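Long-range contacts in glycerol dehydratase (Clostridium butyricum, PDB 1R9D), which probably dehydrates glycerol through glycyl-radical chemistry, without the vitamin B12 cofactor that the better-known glycerol dehydratases use: residues S207-C212 with P520-S524; Q476-E480 with P575-K579. One frame throughout, in Å; residues are numbered along the deposited sequence.

Contact 1 of 2, residues S207-C212 with P520-S524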
ATOM      1  N   SER A 207       1.441   7.010 -14.955  1.00 28.03           N
ATOM      2  CA  SER A 207       2.002   5.693 -15.235  1.00 27.47           C
ATOM      3  C   SER A 207       1.378   5.152 -16.515  1.00 27.09           C
ATOM      4  O   SER A 207       2.021   4.430 -17.275  1.00 28.38           O
ATOM      5  CB  SER A 207       1.739   4.735 -14.073  1.00 27.05           C
ATOM      6  OG  SER A 207       2.502   5.093 -12.937  1.00 28.21           O
ATOM      7  N   VAL A 208       0.115   5.495 -16.746  1.00 26.01           N
ATOM      8  CA  VAL A 208      -0.575   5.072 -17.959  1.00 26.02           C
ATOM      9  C   VAL A 208       0.082   5.763 -19.155  1.00 26.80           C
ATOM     10  O   VAL A 208       0.282   5.158 -20.206  1.00 25.85           O
ATOM     11  CB  VAL A 208      -2.066   5.475 -17.931  1.00 25.87           C
ATOM     12  CG1 VAL A 208      -2.673   5.341 -19.322  1.00 25.76           C
ATOM     13  CG2 VAL A 208      -2.824   4.595 -16.937  1.00 26.71           C
ATOM     14  N   ILE A 209       0.408   7.042 -18.983  1.00 25.97           N
ATOM     15  CA  ILE A 209       1.030   7.822 -20.047  1.00 27.37           C
ATOM     16  C   ILE A 209       2.404   7.268 -20.413  1.00 27.45           C
ATOM     17  O   ILE A 209       2.709   7.084 -21.595  1.00 28.53           O
ATOM     18  CB  ILE A 209       1.144   9.308 -19.633  1.00 27.79           C
ATOM     19  CG1 ILE A 209      -0.264   9.893 -19.479  1.00 28.56           C
ATOM     20  CG2 ILE A 209       1.941  10.090 -20.678  1.00 29.20           C
ATOM     21  CD1 ILE A 209      -0.304  11.309 -18.943  1.00 29.93           C
ATOM     22  N   ILE A 210       3.221   6.998 -19.401  1.00 26.91           N
ATOM     23  CA  ILE A 210       4.552   6.445 -19.616  1.00 28.08           C
ATOM     24  C   ILE A 210       4.443   5.105 -20.344  1.00 28.69           C
ATOM     25  O   ILE A 210       5.199   4.827 -21.282  1.00 27.96           O
ATOM     26  CB  ILE A 210       5.281   6.232 -18.269  1.00 27.97           C
ATOM     27  CG1 ILE A 210       5.604   7.592 -17.637  1.00 28.63           C
ATOM     28  CG2 ILE A 210       6.552   5.411 -18.477  1.00 30.56           C
ATOM     29  CD1 ILE A 210       6.107   7.508 -16.212  1.00 29.72           C
ATOM     30  N   SER A 211       3.491   4.280 -19.915  1.00 27.62           N
ATOM     31  CA  SER A 211       3.294   2.963 -20.512  1.00 28.86           C
ATOM     32  C   SER A 211       2.886   3.023 -21.979  1.00 29.00           C
ATOM     33  O   SER A 211       3.417   2.280 -22.812  1.00 30.34           O
ATOM     34  CB  SER A 211       2.243   2.178 -19.718  1.00 28.36           C
ATOM     35  OG  SER A 211       2.687   1.948 -18.394  1.00 27.58           O
ATOM     36  N   CYS A 212       1.939   3.898 -22.297  1.00 29.08           N
ATOM     37  CA  CYS A 212       1.481   4.033 -23.673  1.00 29.46           C
ATOM     38  C   CYS A 212       2.549   4.670 -24.563  1.00 30.45           C
ATOM     39  O   CYS A 212       2.637   4.363 -25.755  1.00 30.03           O
ATOM     40  CB  CYS A 212       0.184   4.842 -23.720  1.00 29.76           C
ATOM     41  SG  CYS A 212      -1.259   3.912 -23.094  1.00 31.96           S
ATOM     42  N   PRO A 520      -0.378  -0.708 -15.243  1.00 26.51           N
ATOM     43  CA  PRO A 520      -0.707   0.544 -15.936  1.00 27.44           C
ATOM     44  C   PRO A 520      -1.212   0.375 -17.370  1.00 27.32           C
ATOM     45  O   PRO A 520      -2.245   0.931 -17.740  1.00 27.86           O
ATOM     46  CB  PRO A 520       0.615   1.326 -15.906  1.00 28.77           C
ATOM     47  CG  PRO A 520       1.387   0.706 -14.794  1.00 29.94           C
ATOM     48  CD  PRO A 520       1.055  -0.750 -14.906  1.00 28.35           C
ATOM     49  N   PHE A 521      -0.482  -0.388 -18.180  1.00 26.33           N
ATOM     50  CA  PHE A 521      -0.870  -0.568 -19.576  1.00 26.34           C
ATOM     51  C   PHE A 521      -2.214  -1.279 -19.751  1.00 26.20           C
ATOM     52  O   PHE A 521      -3.119  -0.765 -20.412  1.00 25.94           O
ATOM     53  CB  PHE A 521       0.228  -1.321 -20.341  1.00 27.55           C
ATOM     54  CG  PHE A 521      -0.036  -1.440 -21.817  1.00 29.07           C
ATOM     55  CD1 PHE A 521      -0.410  -2.658 -22.377  1.00 29.76           C
ATOM     56  CD2 PHE A 521       0.063  -0.325 -22.644  1.00 29.24           C
ATOM     57  CE1 PHE A 521      -0.685  -2.768 -23.743  1.00 30.29           C
ATOM     58  CE2 PHE A 521      -0.208  -0.420 -24.011  1.00 30.52           C
ATOM     59  CZ  PHE A 521      -0.584  -1.644 -24.564  1.00 30.69           C
ATOM     60  N   LEU A 522      -2.342  -2.458 -19.158  1.00 25.80           N
ATOM     61  CA  LEU A 522      -3.581  -3.220 -19.265  1.00 25.18           C
ATOM     62  C   LEU A 522      -4.782  -2.416 -18.752  1.00 25.04           C
ATOM     63  O   LEU A 522      -5.835  -2.373 -19.390  1.00 24.60           O
ATOM     64  CB  LEU A 522      -3.463  -4.519 -18.465  1.00 25.64           C
ATOM     65  CG  LEU A 522      -4.656  -5.471 -18.588  1.00 26.04           C
ATOM     66  CD1 LEU A 522      -4.673  -6.072 -19.985  1.00 26.36           C
ATOM     67  CD2 LEU A 522      -4.562  -6.570 -17.535  1.00 27.56           C
ATOM     68  N   SER A 523      -4.612  -1.770 -17.603  1.00 25.58           N
ATOM     69  CA  SER A 523      -5.692  -0.996 -16.997  1.00 25.83           C
ATOM     70  C   SER A 523      -6.214   0.147 -17.857  1.00 26.06           C
ATOM     71  O   SER A 523      -7.403   0.474 -17.811  1.00 25.83           O
ATOM     72  CB  SER A 523      -5.241  -0.442 -15.641  1.00 26.37           C
ATOM     73  OG  SER A 523      -4.940  -1.490 -14.734  1.00 27.98           O
ATOM     74  N   SER A 524      -5.333   0.751 -18.646  1.00 26.86           N
ATOM     75  CA  SER A 524      -5.723   1.875 -19.487  1.00 26.56           C
ATOM     76  C   SER A 524      -6.744   1.495 -20.551  1.00 27.25           C
ATOM     77  O   SER A 524      -7.429   2.359 -21.093  1.00 27.57           O
ATOM     78  CB  SER A 524      -4.485   2.490 -20.154  1.00 26.59           C
ATOM     79  OG  SER A 524      -3.921   1.607 -21.112  1.00 28.62           O
TER
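Where two helices cross nearly at right angles, their contact is confined to a short patch, and the meeting of 207-212 with 520-524, made mostly by serine, cysteine, valine and proline, illustrates the rule. Ser207 meets Pro520 with both backbone and CB: its carbonyl O lies 3.7 Å from CB of Pro520, and the two CB atoms of Ser207 and Pro520 are 4.0 Å apart, while the Ser207 hydroxyl turns to its own helix and bonds to the carbonyl of Lys203. Val208 brings its CA to 5.0 Å from the CA of Pro520. With chi1 near 180° it places CG1 3.5 Å from CB of Ser524 and CG2 3.8 Å from the carbonyl O of Pro520. The short-segment axes pass 8.5 Å apart at -98°, so the buried interface is a compact 291 Å² patch, made by van der Waals contact between a turn of helix 197-230 and the brief helix 520-524. Both belong to the pyruvate formate-lyase-like part of this glycyl radical enzyme. Helix 47-61 packs beside them through Ala52, which touches both Ser207 and Ser211. One turn on, Ser211 points its CB toward the partner. Its chi1 of -63° folds OG back to donate to Ser207 O at 2.8 Å, even as Ser211 OG sits 3.3 Å from Pro520 CB. Cys212 SG lies 4.0 Å from Ser524 OG and, oblique to the ring, 4.5 Å from Phe521 CD2; Ser524 OG itself donates to Phe521 O at 2.6 Å. The Cys212 side chain also touches Ile180 and Ile181 of helix 169-190.

Contact 2 of 2, residues Q476-E480 with P575-K579; sequences QNFEE and PSELK
Residues 476-480 start extended, with phi/psi of -47/134 at Gln476 and -59/128 at Asn477, then wind into a 3-10 turn over 478-480, where Glu480 N donates to Asn477 O at 3.0 Å. Residues 575-579 form a first helical turn, with Lys579 N donating to Pro575 O at 2.9 Å. The two turns come closest at Glu479 and Ser576, whose CA atoms lie 4.8 Å apart. Asn477 ND2 donates to Glu480 OE2 at 2.7 Å, a side-chain bond spanning the same residues as the backbone bond of the turn. Phe478, chi1 -175° and chi2 -141°, supplies the apolar half: Pro575 CB sits 3.8 Å from the Phe478 ring centroid and 6° off its normal, a CH-pi contact over the face. Around the ring edge, Phe478 CE1 is 4.1 Å from Leu578 CD2 and Phe478 CD1 is 4.2 Å from Lys579 CB. The polar half follows from Glu479, with chi1 -59° and chi2 near 92°, which directs its carboxylate to the all-trans Lys579: a salt bridge of 3.1 Å from NZ to OE2, with a weak second bond from Lys579 NZ to Glu479 OE1 at 3.4 Å. Two waters bridge the turns. One accepts from Phe478 N and Lys579 NZ, each at 3.1 Å; the other donates to Glu479 O at 3.0 Å and lies 2.6 Å from Ser576 OG. A loop between helices 453-461 and 484-516 thus docks on the first turn of helix 575-583. Phe568 of helix 553-569 and Ile461 of helix 453-461 also touch Phe478, while Val567 touches Pro575 and Leu578.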
ATOM      1  N   GLN A 476     -19.801 -35.946  11.615  1.00 36.57           N
ATOM      2  CA  GLN A 476     -20.326 -37.217  12.108  1.00 37.28           C
ATOM      3  C   GLN A 476     -19.673 -38.443  11.465  1.00 37.61           C
ATOM      4  O   GLN A 476     -19.499 -38.500  10.246  1.00 37.20           O
ATOM      5  CB  GLN A 476     -21.836 -37.259  11.880  1.00 37.62           C
ATOM      6  CG  GLN A 476     -22.468 -38.621  12.087  1.00 38.41           C
ATOM      7  CD  GLN A 476     -23.960 -38.601  11.846  1.00 38.54           C
ATOM      8  OE1 GLN A 476     -24.433 -38.021  10.869  1.00 38.07           O
ATOM      9  NE2 GLN A 476     -24.712 -39.248  12.731  1.00 38.36           N
ATOM     10  N   ASN A 477     -19.311 -39.420  12.292  1.00 37.80           N
ATOM     11  CA  ASN A 477     -18.698 -40.652  11.800  1.00 38.46           C
ATOM     12  C   ASN A 477     -19.656 -41.333  10.828  1.00 37.99           C
ATOM     13  O   ASN A 477     -20.826 -41.549  11.147  1.00 38.05           O
ATOM     14  CB  ASN A 477     -18.395 -41.604  12.960  1.00 40.25           C
ATOM     15  CG  ASN A 477     -17.387 -41.033  13.937  1.00 42.47           C
ATOM     16  OD1 ASN A 477     -16.260 -40.706  13.562  1.00 43.87           O
ATOM     17  ND2 ASN A 477     -17.787 -40.911  15.200  1.00 43.80           N
ATOM     18  N   PHE A 478     -19.152 -41.665   9.645  1.00 37.45           N
ATOM     19  CA  PHE A 478     -19.957 -42.316   8.618  1.00 37.88           C
ATOM     20  C   PHE A 478     -20.597 -43.612   9.130  1.00 38.23           C
ATOM     21  O   PHE A 478     -21.739 -43.922   8.794  1.00 36.98           O
ATOM     22  CB  PHE A 478     -19.087 -42.627   7.397  1.00 36.82           C
ATOM     23  CG  PHE A 478     -19.847 -43.200   6.238  1.00 35.97           C
ATOM     24  CD1 PHE A 478     -19.293 -44.210   5.462  1.00 35.56           C
ATOM     25  CD2 PHE A 478     -21.111 -42.719   5.907  1.00 36.15           C
ATOM     26  CE1 PHE A 478     -19.984 -44.736   4.372  1.00 35.20           C
ATOM     27  CE2 PHE A 478     -21.812 -43.236   4.819  1.00 36.67           C
ATOM     28  CZ  PHE A 478     -21.247 -44.247   4.050  1.00 35.92           C
ATOM     29  N   GLU A 479     -19.853 -44.360   9.942  1.00 39.76           N
ATOM     30  CA  GLU A 479     -20.340 -45.626  10.493  1.00 41.38           C
ATOM     31  C   GLU A 479     -21.600 -45.472  11.330  1.00 41.30           C
ATOM     32  O   GLU A 479     -22.385 -46.411  11.456  1.00 41.88           O
ATOM     33  CB  GLU A 479     -19.261 -46.292  11.358  1.00 42.64           C
ATOM     34  CG  GLU A 479     -17.965 -46.600  10.631  1.00 45.75           C
ATOM     35  CD  GLU A 479     -16.947 -45.480  10.740  1.00 47.83           C
ATOM     36  OE1 GLU A 479     -17.306 -44.310  10.475  1.00 49.10           O
ATOM     37  OE2 GLU A 479     -15.783 -45.777  11.084  1.00 48.38           O
ATOM     38  N   GLU A 480     -21.796 -44.288  11.897  1.00 41.50           N
ATOM     39  CA  GLU A 480     -22.951 -44.028  12.745  1.00 41.57           C
ATOM     40  C   GLU A 480     -24.147 -43.405  12.035  1.00 41.22           C
ATOM     41  O   GLU A 480     -25.197 -43.203  12.650  1.00 41.00           O
ATOM     42  CB  GLU A 480     -22.538 -43.122  13.906  1.00 43.71           C
ATOM     43  CG  GLU A 480     -21.522 -43.743  14.845  1.00 45.96           C
ATOM     44  CD  GLU A 480     -20.905 -42.723  15.780  1.00 47.56           C
ATOM     45  OE1 GLU A 480     -21.661 -41.906  16.350  1.00 48.94           O
ATOM     46  OE2 GLU A 480     -19.667 -42.742  15.948  1.00 48.72           O
ATOM     47  N   PRO A 575     -22.423 -48.724   6.301  1.00 35.46           N
ATOM     48  CA  PRO A 575     -21.508 -47.599   6.103  1.00 35.27           C
ATOM     49  C   PRO A 575     -20.075 -48.033   6.406  1.00 35.68           C
ATOM     50  O   PRO A 575     -19.139 -47.674   5.689  1.00 34.41           O
ATOM     51  CB  PRO A 575     -22.028 -46.563   7.093  1.00 35.33           C
ATOM     52  CG  PRO A 575     -23.505 -46.814   7.074  1.00 35.44           C
ATOM     53  CD  PRO A 575     -23.570 -48.327   7.137  1.00 34.90           C
ATOM     54  N   SER A 576     -19.917 -48.822   7.468  1.00 36.10           N
ATOM     55  CA  SER A 576     -18.605 -49.314   7.875  1.00 37.22           C
ATOM     56  C   SER A 576     -17.948 -50.144   6.781  1.00 36.92           C
ATOM     57  O   SER A 576     -16.755 -50.001   6.520  1.00 37.05           O
ATOM     58  CB  SER A 576     -18.720 -50.165   9.145  1.00 38.28           C
ATOM     59  OG  SER A 576     -19.216 -49.401  10.229  1.00 41.01           O
ATOM     60  N   GLU A 577     -18.727 -51.014   6.147  1.00 36.83           N
ATOM     61  CA  GLU A 577     -18.212 -51.872   5.084  1.00 36.76           C
ATOM     62  C   GLU A 577     -17.744 -51.057   3.882  1.00 35.50           C
ATOM     63  O   GLU A 577     -16.690 -51.330   3.312  1.00 35.10           O
ATOM     64  CB  GLU A 577     -19.286 -52.875   4.648  1.00 38.44           C
ATOM     65  CG  GLU A 577     -19.711 -53.831   5.755  1.00 42.02           C
ATOM     66  CD  GLU A 577     -20.768 -54.832   5.308  1.00 44.50           C
ATOM     67  OE1 GLU A 577     -21.872 -54.409   4.898  1.00 44.49           O
ATOM     68  OE2 GLU A 577     -20.494 -56.048   5.373  1.00 46.77           O
ATOM     69  N   LEU A 578     -18.532 -50.057   3.498  1.00 34.77           N
ATOM     70  CA  LEU A 578     -18.168 -49.216   2.365  1.00 33.67           C
ATOM     71  C   LEU A 578     -16.898 -48.434   2.684  1.00 33.19           C
ATOM     72  O   LEU A 578     -15.977 -48.376   1.873  1.00 33.05           O
ATOM     73  CB  LEU A 578     -19.303 -48.244   2.029  1.00 32.88           C
ATOM     74  CG  LEU A 578     -19.041 -47.319   0.837  1.00 32.60           C
ATOM     75  CD1 LEU A 578     -18.828 -48.155  -0.420  1.00 32.81           C
ATOM     76  CD2 LEU A 578     -20.212 -46.361   0.653  1.00 33.33           C
ATOM     77  N   LYS A 579     -16.846 -47.844   3.873  1.00 33.13           N
ATOM     78  CA  LYS A 579     -15.679 -47.068   4.273  1.00 34.55           C
ATOM     79  C   LYS A 579     -14.406 -47.907   4.189  1.00 35.19           C
ATOM     80  O   LYS A 579     -13.393 -47.456   3.652  1.00 35.06           O
ATOM     81  CB  LYS A 579     -15.859 -46.531   5.695  1.00 34.11           C
ATOM     82  CG  LYS A 579     -14.669 -45.737   6.224  1.00 34.76           C
ATOM     83  CD  LYS A 579     -14.975 -45.135   7.591  1.00 36.39           C
ATOM     84  CE  LYS A 579     -13.762 -44.420   8.166  1.00 37.13           C
ATOM     85  NZ  LYS A 579     -14.070 -43.735   9.454  1.00 38.89           N
TER
HETATM   86  O   HOH W   1     -16.136 -41.465   9.076  1.00 35.69           O
HETATM   87  O   HOH W   2     -21.788 -48.947   9.882  1.00 37.53           O

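The two contacts lie on opposite sides of the chain's centre, their own centres 58 Å apart and their nearest atoms about 44 Å apart. Along the chain they cross, in the order 207-212, 476-480, 520-524, 575-579. Helix 484-516 bridges much of the gap between the loop of contact 2 and the short helix of contact 1; strand 543-551 and helix 553-569 then lie on the return path to contact 2. All four segments belong to the pyruvate formate-lyase-like region, separate in sequence from the predicted radical residue, Gly763. The chain thus visits both regions twice: contact 1 is a buried helix crossing, contact 2 a partly buried, water-bridged docking near the periphery.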